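Flavodoxin (PDB 6OHK) binds flavin mononucleotide and probably serves as a low-potential electron donor to a number of redox enzymes. Local coordinates at residues A[25-28]-A[29-32]; A[73-77]-A[78-82]; A[94-97]-A[98-101]; A[148-151]-A[152-155]; A[161-164]-A[165-169]. The protein carries 1 engineered substitution. All coordinates share one frame; numbering follows the deposited sequence.

How the contacts relate
Contacts 1, 2 and 5, partly buried, lie where helices 17-28, 72-77 and 154-166 give way to loops; contacts 3 and 4 lie at the surface, where loops reach the flavin. Contact 4 opens helix 154-166 and contact 5 closes it. Contacts 1 and 5 touch through apolar side chains and a long, weak D32-K166 ion pair, while contact 2 stands apart, its centre about 32 Å from that of contact 4. Isoleucine and leucine, with F80 or W161 in contacts 2 and 5, press inward; charged groups lie outside, joined by water in contacts 1 and 5. Contact 3 stacks a ring on the flavin and binds it through backbone groups and a serine hydroxyl, contact 4 through one carboxylate.

Contact 1 of 5, residues A[25-28]-A[29-32]; sequences IEFF and LKKD
The backbone N of L29 is held by two carbonyls as helix 17-28 runs out: it donates to I25 O at 3.0 Å, in the carbonyl plane, and only weakly to E26 O. The first bond is the last i to i+4 link of this turn, and L29 is where the backbone leaves helical angles. A type I turn from L29 to D32 follows, closed by D32 N donating to L29 O.

Two waters serve the carbonyls at this end. One sits between E26 O, to which it gives a weak bond, and the ammonium of K30, with NZ 3.0 Å from the water. The other donates to F28 O and to OD2 of D32 (3.3 Å) and accepts from K31 N at 2.9 Å, tying helix end to turn.

Among the side chains, I25 and L29 run side by side, the same way, with CG2 of I25 against CD1 of L29 at 3.9 Å. I25 holds CG2 opposite its backbone N, on the carbonyl side and so next to the oncoming turn. Branched aliphatics suit this inner side, packed on I9 of the central sheet and I162 of helix 154-166. Outside, the bent K30 chain crosses the F27 ring obliquely, with CD 3.7 Å from F27 CD1 along that side. E26 turns its carboxylate elsewhere, to T36 OG1.

The chemistry is thus divided: hydrocarbon anchors the helix end inward, while water satisfies carbonyls outside. D32 OD2 has a water donor and a long, weak ion pair with K166, which would probably offset its charge next to the helix C-terminus.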
# COMPACT_ATOMS: atom_id res chain seq x y z
N ILE A 25 -0.63 3.37 -10.82
CA ILE A 25 -0.61 1.92 -10.62
C ILE A 25 -1.43 1.23 -11.69
O ILE A 25 -0.99 0.25 -12.31
CB ILE A 25 -1.12 1.58 -9.21
CG1 ILE A 25 -0.11 2.04 -8.16
CG2 ILE A 25 -1.41 0.08 -9.10
CD1 ILE A 25 -0.66 2.01 -6.73
N GLU A 26 -2.64 1.71 -11.93
CA GLU A 26 -3.52 1.10 -12.92
C GLU A 26 -2.88 1.13 -14.30
O GLU A 26 -3.00 0.16 -15.06
CB GLU A 26 -4.86 1.81 -12.95
CG GLU A 26 -5.71 1.57 -11.72
CD GLU A 26 -7.06 2.23 -11.80
OE1 GLU A 26 -7.32 2.95 -12.80
OE2 GLU A 26 -7.88 2.05 -10.89
N PHE A 27 -2.21 2.23 -14.64
CA PHE A 27 -1.54 2.29 -15.93
C PHE A 27 -0.46 1.24 -16.05
O PHE A 27 -0.33 0.57 -17.08
CB PHE A 27 -0.99 3.69 -16.18
CG PHE A 27 -0.30 3.80 -17.50
CD1 PHE A 27 -1.01 4.04 -18.63
CD2 PHE A 27 1.04 3.57 -17.59
CE1 PHE A 27 -0.34 4.09 -19.88
CE2 PHE A 27 1.69 3.60 -18.82
CZ PHE A 27 0.98 3.84 -19.94
N PHE A 28 0.36 1.06 -15.01
CA PHE A 28 1.38 0.02 -15.08
C PHE A 28 0.78 -1.37 -15.13
O PHE A 28 1.44 -2.29 -15.65
CB PHE A 28 2.34 0.13 -13.90
CG PHE A 28 3.28 1.27 -14.00
CD1 PHE A 28 4.25 1.30 -15.00
CD2 PHE A 28 3.24 2.32 -13.08
CE1 PHE A 28 5.13 2.37 -15.09
CE2 PHE A 28 4.11 3.38 -13.17
CZ PHE A 28 5.07 3.41 -14.17
N LEU A 29 -0.44 -1.55 -14.65
CA LEU A 29 -1.19 -2.82 -14.76
C LEU A 29 -2.16 -2.83 -15.96
O LEU A 29 -3.14 -3.59 -15.96
CB LEU A 29 -2.02 -3.04 -13.51
CG LEU A 29 -1.26 -3.17 -12.23
CD1 LEU A 29 -2.22 -3.18 -11.06
CD2 LEU A 29 -0.40 -4.43 -12.24
N LYS A 30 -1.88 -2.02 -16.98
CA LYS A 30 -2.83 -1.84 -18.08
C LYS A 30 -3.28 -3.17 -18.67
O LYS A 30 -4.45 -3.32 -19.03
CB LYS A 30 -2.19 -1.04 -19.23
CG LYS A 30 -2.12 0.47 -19.08
CD LYS A 30 -2.67 1.20 -20.29
CE LYS A 30 -4.13 1.58 -20.09
NZ LYS A 30 -4.27 2.56 -18.98
N LYS A 31 -2.35 -4.10 -18.87
CA LYS A 31 -2.60 -5.37 -19.55
C LYS A 31 -2.97 -6.51 -18.62
O LYS A 31 -3.06 -7.67 -19.06
CB LYS A 31 -1.34 -5.79 -20.32
CG LYS A 31 -0.83 -4.81 -21.36
CD LYS A 31 -1.95 -4.08 -22.10
CE LYS A 31 -2.87 -5.04 -22.85
NZ LYS A 31 -4.11 -4.35 -23.30
N ASP A 32 -3.12 -6.24 -17.34
CA ASP A 32 -3.42 -7.21 -16.31
C ASP A 32 -4.78 -6.87 -15.73
O ASP A 32 -5.15 -5.70 -15.65
CB ASP A 32 -2.38 -7.07 -15.19
CG ASP A 32 -0.96 -7.28 -15.69
OD1 ASP A 32 -0.73 -8.25 -16.43
OD2 ASP A 32 -0.08 -6.46 -15.34
O HOH W 1 -5.31 0.83 -16.79
O HOH W 2 0.31 -4.16 -17.64

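Contact 2 of 5, residues A[73-77]-A[78-82]; sequences KKLEE and IDFTG
Only one backbone hydrogen bond joins the two segments: I78 N donates to L75 O at 3.1 Å and with an N-H...O angle of 155°. The donor stands above the carbonyl plane, as expected for a tight i to i+3 link where a helix is running out. The same oxygen also meets an aromatic edge, for CE1 of F80 lies 3.5 Å from L75 O and in the plane of the ring, so the weakly positive C-H rim faces a carbonyl.

The apolar contacts gather round L75. Its CG lies opposite the backbone N (chi1 -170°), which carries the branches toward the following loop. CD1 reaches F80 CZ at 3.9 Å, the two side chains crossing at about a right angle, and comes within 4.4 Å of I78 CD1. Leucine, isoleucine and phenylalanine are fitting here because all three are buried.

Beyond them polar residues brace the loop. D79 forms an Asx turn: its OD1 takes T81 N at 3.1 Å from above the carboxylate plane, and T81 OG1 at 2.7 Å on the syn side. Two donors on one oxygen probably restrain the rotation of this exposed carboxylate.

The whole links helix 72-77 to strand 84-90. L75 and F80 lean on helix 103-113, through L107, I110 and V111, and on I46, while K114 binds the carbonyls of E76 and I78, and K113 makes a salt bridge with E76.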
# COMPACT_ATOMS: atom_id res chain seq x y z
N LYS A 73 -11.07 -3.33 12.27
CA LYS A 73 -11.64 -4.53 12.87
C LYS A 73 -12.25 -5.43 11.81
O LYS A 73 -12.09 -6.65 11.84
CB LYS A 73 -12.65 -4.15 13.96
CG LYS A 73 -13.20 -5.35 14.73
CD LYS A 73 -13.22 -5.11 16.22
CE LYS A 73 -13.64 -6.37 16.99
NZ LYS A 73 -12.59 -7.42 17.06
N LYS A 74 -12.94 -4.84 10.83
CA LYS A 74 -13.48 -5.64 9.74
C LYS A 74 -12.36 -6.27 8.93
O LYS A 74 -12.48 -7.42 8.48
CB LYS A 74 -14.34 -4.76 8.84
CG LYS A 74 -15.65 -4.39 9.51
CD LYS A 74 -16.58 -3.57 8.64
CE LYS A 74 -17.87 -3.21 9.38
NZ LYS A 74 -17.61 -2.56 10.70
N LEU A 75 -11.26 -5.55 8.72
CA LEU A 75 -10.13 -6.08 7.97
C LEU A 75 -9.55 -7.28 8.69
O LEU A 75 -9.23 -8.29 8.05
CB LEU A 75 -9.09 -4.96 7.79
CG LEU A 75 -7.95 -5.24 6.83
CD1 LEU A 75 -8.49 -5.21 5.39
CD2 LEU A 75 -6.87 -4.18 7.02
N GLU A 76 -9.45 -7.23 10.01
CA GLU A 76 -8.88 -8.31 10.78
C GLU A 76 -9.78 -9.53 10.85
O GLU A 76 -9.29 -10.61 11.19
CB GLU A 76 -8.49 -7.82 12.17
CG GLU A 76 -7.69 -8.85 12.96
CD GLU A 76 -7.06 -8.27 14.22
OE1 GLU A 76 -7.06 -7.03 14.40
OE2 GLU A 76 -6.57 -9.09 15.03
N GLU A 77 -11.05 -9.41 10.47
CA GLU A 77 -11.92 -10.57 10.36
C GLU A 77 -11.63 -11.42 9.14
O GLU A 77 -12.00 -12.59 9.10
CB GLU A 77 -13.39 -10.14 10.30
CG GLU A 77 -13.90 -9.59 11.64
CD GLU A 77 -15.35 -9.11 11.59
OE1 GLU A 77 -16.06 -9.41 10.61
OE2 GLU A 77 -15.76 -8.43 12.56
N ILE A 78 -10.95 -10.85 8.14
CA ILE A 78 -10.67 -11.56 6.90
C ILE A 78 -9.52 -12.53 7.11
O ILE A 78 -8.53 -12.21 7.78
CB ILE A 78 -10.33 -10.52 5.81
CG1 ILE A 78 -11.54 -9.64 5.56
CG2 ILE A 78 -9.84 -11.19 4.51
CD1 ILE A 78 -11.29 -8.48 4.59
N ASP A 79 -9.63 -13.70 6.51
CA ASP A 79 -8.54 -14.67 6.50
C ASP A 79 -7.64 -14.34 5.31
O ASP A 79 -8.07 -14.44 4.16
CB ASP A 79 -9.11 -16.08 6.34
CG ASP A 79 -8.06 -17.13 6.50
OD1 ASP A 79 -6.88 -16.81 6.68
OD2 ASP A 79 -8.43 -18.34 6.45
N PHE A 80 -6.42 -13.90 5.59
CA PHE A 80 -5.47 -13.54 4.54
C PHE A 80 -4.58 -14.70 4.10
O PHE A 80 -3.69 -14.51 3.27
CB PHE A 80 -4.60 -12.34 4.97
CG PHE A 80 -5.28 -11.01 4.87
CD1 PHE A 80 -6.15 -10.58 5.86
CD2 PHE A 80 -5.06 -10.18 3.78
CE1 PHE A 80 -6.78 -9.34 5.76
CE2 PHE A 80 -5.71 -8.97 3.67
CZ PHE A 80 -6.55 -8.55 4.66
N THR A 81 -4.84 -15.92 4.59
CA THR A 81 -4.07 -17.09 4.17
C THR A 81 -4.10 -17.20 2.66
O THR A 81 -5.16 -17.10 2.05
CB THR A 81 -4.66 -18.35 4.79
OG1 THR A 81 -4.61 -18.22 6.21
CG2 THR A 81 -3.85 -19.58 4.37
N GLY A 82 -2.94 -17.37 2.05
CA GLY A 82 -2.86 -17.51 0.62
C GLY A 82 -2.87 -16.21 -0.16
O GLY A 82 -2.64 -16.24 -1.38

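Contact 3 of 5, residues A[94-97]-A[98-101]; sequences FAFG and ESFC. With FMN (flavin mononucleotide), chain B.
F96, whose CB lies 3.5 Å from the hydroxyl OG of S99, carries its ring from there across the flavin. CB itself also faces FMN N3. Then CG lies 3.4 Å from FMN C4, CE2 is 3.3 Å from N10, CE1 is over N5, and the tip CZ reaches C5A at 3.3 Å. FMN C4A stands 3.3 Å above the plane of the phenyl, over its centre, so the two systems meet face on. A flat, apolar ring suits a flat cofactor in this place.

The backbone folds back after G97, closed by S99 N donating to F96 O at 3.2 Å, from well above the carbonyl plane. That turn brings S99 and C101 to the rim of the pyrimidine: FMN N3 donates its N-H to S99 O, and C101 N donates to FMN O2 at 3.0 Å. S99 OG, between backbone N and carbonyl carbon (chi1 62°), donates to FMN O4 in the conformer given, though a second conformer exists. Water bridges F100 N and, weakly, G97 O.

An aromatic ring over the isoalloxazine, with a loop N-H, a carbonyl and a serine hydroxyl meeting its pyrimidine edge, is the classic flavin site of the flavodoxin fold.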
# COMPACT_ATOMS: atom_id res chain seq x y z
N PHE A 94 9.74 14.97 5.30
CA PHE A 94 10.42 16.07 5.98
C PHE A 94 9.56 16.67 7.06
O PHE A 94 10.04 16.98 8.16
CB PHE A 94 10.89 17.10 4.95
CG PHE A 94 12.00 16.59 4.08
CD1 PHE A 94 13.30 16.53 4.56
CD2 PHE A 94 11.75 16.14 2.82
CE1 PHE A 94 14.32 16.03 3.75
CE2 PHE A 94 12.78 15.65 2.02
CZ PHE A 94 14.05 15.59 2.49
N ALA A 95 8.27 16.82 6.80
CA ALA A 95 7.38 17.40 7.78
C ALA A 95 7.04 16.43 8.88
O ALA A 95 6.65 16.87 9.97
CB ALA A 95 6.11 17.89 7.11
N PHE A 96 7.17 15.13 8.63
CA PHE A 96 6.80 14.09 9.58
C PHE A 96 7.97 13.14 9.74
O PHE A 96 7.93 11.99 9.30
CB PHE A 96 5.52 13.39 9.12
CG PHE A 96 4.40 14.35 8.96
CD1 PHE A 96 3.71 14.83 10.07
CD2 PHE A 96 4.07 14.87 7.72
CE1 PHE A 96 2.71 15.77 9.93
CE2 PHE A 96 3.07 15.82 7.58
CZ PHE A 96 2.40 16.27 8.70
N GLY A 97 9.03 13.61 10.39
CA GLY A 97 10.26 12.85 10.47
C GLY A 97 10.20 11.62 11.35
O GLY A 97 11.16 10.84 11.31
N GLU A 98 9.15 11.44 12.13
CA GLU A 98 8.97 10.23 12.93
C GLU A 98 7.75 9.43 12.52
O GLU A 98 7.45 8.43 13.17
CB GLU A 98 8.88 10.52 14.44
CG GLU A 98 10.09 11.25 14.96
CD GLU A 98 10.13 11.29 16.48
OE1 GLU A 98 10.41 12.38 17.04
OE2 GLU A 98 9.89 10.24 17.11
N SER A 99 7.06 9.80 11.44
CA SER A 99 5.83 9.09 11.09
C SER A 99 5.62 9.01 9.58
O SER A 99 4.48 8.88 9.13
CB SER A 99 4.61 9.69 11.78
OG SER A 99 4.37 11.03 11.42
N PHE A 100 6.67 9.08 8.81
CA PHE A 100 6.53 9.08 7.36
C PHE A 100 5.92 7.77 6.88
O PHE A 100 6.47 6.69 7.11
CB PHE A 100 7.90 9.27 6.72
CG PHE A 100 7.92 9.13 5.22
CD1 PHE A 100 7.15 9.94 4.41
CD2 PHE A 100 8.76 8.23 4.61
CE1 PHE A 100 7.18 9.84 3.04
CE2 PHE A 100 8.79 8.11 3.25
CZ PHE A 100 8.01 8.91 2.47
N CYS A 101 4.82 7.89 6.15
CA CYS A 101 4.10 6.72 5.64
C CYS A 101 3.75 5.73 6.73
O CYS A 101 3.61 4.53 6.48
CB CYS A 101 4.84 6.03 4.48
SG CYS A 101 4.81 6.95 2.95
N1 FMN B . 2.50 12.34 6.04
C2 FMN B . 3.28 11.39 6.73
O2 FMN B . 4.14 10.79 6.18
N3 FMN B . 3.02 11.21 8.13
C4 FMN B . 2.07 11.88 8.85
O4 FMN B . 1.94 11.62 10.03
C4A FMN B . 1.31 12.84 8.14
N5 FMN B . 0.34 13.57 8.83
C5A FMN B . -0.34 14.57 8.07
C6 FMN B . -1.23 15.42 8.75
C7 FMN B . -1.92 16.39 8.05
C7M FMN B . -2.93 17.19 8.89
C8 FMN B . -1.66 16.60 6.70
C8M FMN B . -2.47 17.65 5.97
C9 FMN B . -0.77 15.76 6.03
C9A FMN B . -0.10 14.78 6.72
N10 FMN B . 0.83 13.92 6.00
C10 FMN B . 1.55 13.02 6.75
C1' FMN B . 1.07 14.10 4.57
C2' FMN B . -0.06 13.46 3.72
O2' FMN B . -0.19 12.07 3.96
C3' FMN B . 0.28 13.63 2.23
O3' FMN B . 0.18 15.01 1.94
C4' FMN B . -0.55 12.83 1.24
O4' FMN B . 0.01 13.01 -0.06
C5' FMN B . -2.02 13.23 1.22
O5' FMN B . -2.71 12.30 0.40
P FMN B . -4.23 12.57 -0.03
O1P FMN B . -4.57 11.37 -0.89
O2P FMN B . -5.11 12.69 1.16
O3P FMN B . -4.23 13.88 -0.84
O HOH W 3 9.60 8.83 9.45

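Contact 4 of 5, residues A[148-151]-A[152-155]; sequences ENQP and NLTP. With FMN (flavin mononucleotide), chain B.
Two i to i+3 bonds lead the chain into helix 154-166: L153 N donates to Q150 O, and T154 N to the carbonyl of P151, both at 3.1 Å, each donor standing above the carbonyl plane. P155 suits the first turn of a helix, where a residue without an N-H costs no backbone bond.

Water ties the same turn from outside, donating to Q150 O at 3.0 Å and to T154 OG1 at 2.8 Å. The threonine hydroxyl is also bonded to E147. L153 leans obliquely on Q150, its CD1 lying 4.0 Å from Q150 CB, while the amide of Q150 is taken by R157 and Q93 through OE1 and by G126 O through NE2.

At the other end E148 reaches away to the cofactor. With CG opposite the carbonyl carbon and the chain extended beyond it, OE2 accepts from the ribityl hydroxyl O3' of FMN at 2.7 Å; a carboxylate is an apt acceptor here.

Residues 148-155 thus join strand 139-145 to helix 154-166, with T154 packed on I21 and E24 of helix 17-28 and N149 against F94.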
# COMPACT_ATOMS: atom_id res chain seq x y z
N GLU A 148 4.85 15.48 -2.16
CA GLU A 148 5.14 16.86 -1.82
C GLU A 148 6.59 17.20 -2.11
O GLU A 148 6.89 18.30 -2.60
CB GLU A 148 4.80 17.10 -0.35
CG GLU A 148 3.28 16.95 -0.07
CD GLU A 148 2.92 17.35 1.34
OE1 GLU A 148 3.21 18.50 1.71
OE2 GLU A 148 2.38 16.51 2.09
N ASN A 149 7.51 16.30 -1.80
CA ASN A 149 8.93 16.59 -1.89
C ASN A 149 9.63 15.81 -2.98
O ASN A 149 10.68 16.26 -3.46
CB ASN A 149 9.63 16.26 -0.57
CG ASN A 149 9.02 17.00 0.57
OD1 ASN A 149 9.04 18.25 0.59
ND2 ASN A 149 8.47 16.27 1.53
N GLN A 150 9.12 14.64 -3.36
CA GLN A 150 9.80 13.80 -4.35
C GLN A 150 8.84 13.35 -5.45
O GLN A 150 8.86 12.19 -5.86
CB GLN A 150 10.46 12.61 -3.68
CG GLN A 150 11.52 13.02 -2.67
CD GLN A 150 12.13 11.86 -1.92
OE1 GLN A 150 11.50 10.83 -1.71
NE2 GLN A 150 13.36 12.07 -1.43
N PRO A 151 8.03 14.24 -6.00
CA PRO A 151 7.07 13.78 -7.02
C PRO A 151 7.74 13.22 -8.25
O PRO A 151 7.17 12.34 -8.91
CB PRO A 151 6.25 15.04 -7.33
CG PRO A 151 7.18 16.16 -6.98
CD PRO A 151 7.95 15.70 -5.77
N ASN A 152 8.92 13.72 -8.61
CA ASN A 152 9.52 13.25 -9.84
C ASN A 152 9.98 11.82 -9.74
O ASN A 152 10.20 11.18 -10.78
CB ASN A 152 10.68 14.13 -10.24
CG ASN A 152 10.24 15.51 -10.65
OD1 ASN A 152 9.12 15.70 -11.16
ND2 ASN A 152 11.11 16.49 -10.44
N LEU A 153 10.15 11.30 -8.54
CA LEU A 153 10.58 9.93 -8.33
C LEU A 153 9.42 8.95 -8.35
O LEU A 153 9.65 7.75 -8.44
CB LEU A 153 11.30 9.82 -6.99
CG LEU A 153 12.55 10.69 -6.84
CD1 LEU A 153 13.29 10.42 -5.55
CD2 LEU A 153 13.51 10.55 -8.03
N THR A 154 8.19 9.43 -8.30
CA THR A 154 7.06 8.52 -8.13
C THR A 154 6.90 7.58 -9.29
O THR A 154 6.70 6.37 -9.05
CB THR A 154 5.80 9.34 -7.85
OG1 THR A 154 5.91 9.88 -6.53
CG2 THR A 154 4.55 8.48 -7.96
N PRO A 155 6.94 8.02 -10.55
CA PRO A 155 6.69 7.04 -11.63
C PRO A 155 7.65 5.87 -11.62
O PRO A 155 7.22 4.72 -11.79
CB PRO A 155 6.81 7.89 -12.90
CG PRO A 155 6.43 9.26 -12.44
CD PRO A 155 6.93 9.40 -11.04
N1 FMN B . 2.50 12.34 6.04
C2 FMN B . 3.28 11.39 6.73
O2 FMN B . 4.14 10.79 6.18
N3 FMN B . 3.02 11.21 8.13
C4 FMN B . 2.07 11.88 8.85
O4 FMN B . 1.94 11.62 10.03
C4A FMN B . 1.31 12.84 8.14
N5 FMN B . 0.34 13.57 8.83
C5A FMN B . -0.34 14.57 8.07
C6 FMN B . -1.23 15.42 8.75
C7 FMN B . -1.92 16.39 8.05
C7M FMN B . -2.93 17.19 8.89
C8 FMN B . -1.66 16.60 6.70
C8M FMN B . -2.47 17.65 5.97
C9 FMN B . -0.77 15.76 6.03
C9A FMN B . -0.10 14.78 6.72
N10 FMN B . 0.83 13.92 6.00
C10 FMN B . 1.55 13.02 6.75
C1' FMN B . 1.07 14.10 4.57
C2' FMN B . -0.06 13.46 3.72
O2' FMN B . -0.19 12.07 3.96
C3' FMN B . 0.28 13.63 2.23
O3' FMN B . 0.18 15.01 1.94
C4' FMN B . -0.55 12.83 1.24
O4' FMN B . 0.01 13.01 -0.06
C5' FMN B . -2.02 13.23 1.22
O5' FMN B . -2.71 12.30 0.40
P FMN B . -4.23 12.57 -0.03
O1P FMN B . -4.57 11.37 -0.89
O2P FMN B . -5.11 12.69 1.16
O3P FMN B . -4.23 13.88 -0.84
O HOH W 4 7.75 9.82 -4.45

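Contact 5 of 5, residues A[161-164]-A[165-169]; sequences WITE and IKKEF
One face of the W161 indole is covered by I165, one helical turn on. CD1 of I165 sits 3.8 Å from the centroid of the six-membered ring, 22° off its normal, a CH-pi contact; CG2 of I165 lies 3.9 Å above the indole plane, toward the rim. The indole N-H is used elsewhere, by G120 O. F169, further along, has I165 O 3.7 Å above one face of its ring.

I165 lays both CD1 and CG2 on this one face of the indole, with CG1 between its backbone N and carbonyl carbon (chi1 69°). CD1 can then touch I162 CD1 as well, at 4.2 Å. Under these side chains the helix is bonded regularly: I165 N to W161 O at 2.9 Å, K166 N to I162 O at 3.0 Å. K167 N reaches back only three residues, to E164 O.

On the solvent side E164 and K167 run alongside each other in a salt bridge: NZ donates to OE1 at 3.1 Å on the syn side, and weakly to OE2, with water bridging both groups.

The end of helix 154-166 is amphipathic: W161, I162 and I165 share I53 of the central sheet, while the ion pair and its water sit outside, where solvent would probably temper their attraction.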
# COMPACT_ATOMS: atom_id res chain seq x y z
N TRP A 161 8.30 -1.08 -8.50
CA TRP A 161 7.64 -1.86 -7.46
C TRP A 161 6.60 -2.82 -8.04
O TRP A 161 6.50 -3.97 -7.61
CB TRP A 161 7.00 -0.87 -6.49
CG TRP A 161 6.39 -1.46 -5.27
CD1 TRP A 161 7.05 -1.91 -4.17
CD2 TRP A 161 4.99 -1.63 -4.99
NE1 TRP A 161 6.17 -2.34 -3.22
CE2 TRP A 161 4.90 -2.19 -3.71
CE3 TRP A 161 3.83 -1.37 -5.71
CZ2 TRP A 161 3.67 -2.46 -3.10
CZ3 TRP A 161 2.62 -1.66 -5.10
CH2 TRP A 161 2.57 -2.19 -3.82
N ILE A 162 5.81 -2.34 -8.99
CA ILE A 162 4.82 -3.21 -9.63
C ILE A 162 5.52 -4.40 -10.29
O ILE A 162 5.07 -5.55 -10.19
CB ILE A 162 3.96 -2.41 -10.62
CG1 ILE A 162 3.06 -1.42 -9.88
CG2 ILE A 162 3.14 -3.32 -11.52
CD1 ILE A 162 1.96 -2.03 -9.03
N THR A 163 6.64 -4.15 -10.97
CA THR A 163 7.38 -5.25 -11.58
C THR A 163 7.79 -6.28 -10.54
O THR A 163 7.69 -7.50 -10.78
CB THR A 163 8.58 -4.69 -12.33
OG1 THR A 163 8.11 -3.90 -13.41
CG2 THR A 163 9.49 -5.77 -12.88
N GLU A 164 8.26 -5.82 -9.38
CA GLU A 164 8.68 -6.75 -8.34
C GLU A 164 7.52 -7.54 -7.77
O GLU A 164 7.62 -8.76 -7.61
CB GLU A 164 9.43 -6.03 -7.23
CG GLU A 164 10.81 -5.54 -7.63
CD GLU A 164 11.63 -6.62 -8.34
OE1 GLU A 164 12.02 -6.39 -9.51
OE2 GLU A 164 11.86 -7.68 -7.73
N ILE A 165 6.43 -6.87 -7.42
CA ILE A 165 5.39 -7.61 -6.71
C ILE A 165 4.68 -8.58 -7.64
O ILE A 165 4.20 -9.63 -7.19
CB ILE A 165 4.40 -6.73 -5.95
CG1 ILE A 165 3.50 -5.92 -6.89
CG2 ILE A 165 5.14 -5.84 -4.96
CD1 ILE A 165 2.48 -5.06 -6.13
N LYS A 166 4.61 -8.25 -8.93
CA LYS A 166 3.97 -9.18 -9.87
C LYS A 166 4.64 -10.55 -9.85
O LYS A 166 3.98 -11.57 -10.10
CB LYS A 166 3.98 -8.60 -11.28
CG LYS A 166 2.92 -7.57 -11.51
CD LYS A 166 2.70 -7.09 -12.91
CE LYS A 166 3.89 -6.82 -13.76
NZ LYS A 166 3.39 -6.86 -15.19
N LYS A 167 5.92 -10.64 -9.51
CA LYS A 167 6.63 -11.90 -9.46
C LYS A 167 6.14 -12.83 -8.39
O LYS A 167 6.34 -13.99 -8.46
CB LYS A 167 8.13 -11.66 -9.26
CG LYS A 167 8.80 -10.86 -10.34
CD LYS A 167 10.28 -10.59 -10.05
CE LYS A 167 10.89 -9.60 -11.02
NZ LYS A 167 12.30 -9.20 -10.71
N GLU A 168 5.50 -12.27 -7.36
CA GLU A 168 4.95 -13.06 -6.27
C GLU A 168 3.44 -13.24 -6.33
O GLU A 168 2.89 -13.97 -5.62
CB GLU A 168 5.36 -12.47 -4.92
CG GLU A 168 6.79 -12.78 -4.53
CD GLU A 168 7.12 -14.24 -4.14
OE1 GLU A 168 6.33 -14.94 -3.57
OE2 GLU A 168 8.18 -14.67 -4.38
N PHE A 169 2.81 -12.49 -7.24
CA PHE A 169 1.41 -12.56 -7.36
C PHE A 169 0.91 -13.97 -7.91
O PHE A 169 1.66 -14.64 -8.60
CB PHE A 169 0.82 -11.46 -8.23
CG PHE A 169 0.58 -10.13 -7.54
CD1 PHE A 169 0.47 -10.00 -6.20
CD2 PHE A 169 0.39 -9.03 -8.29
CE1 PHE A 169 0.21 -8.77 -5.60
CE2 PHE A 169 0.15 -7.80 -7.69
CZ PHE A 169 0.03 -7.69 -6.36
O HOH W 5 12.79 -6.95 -12.26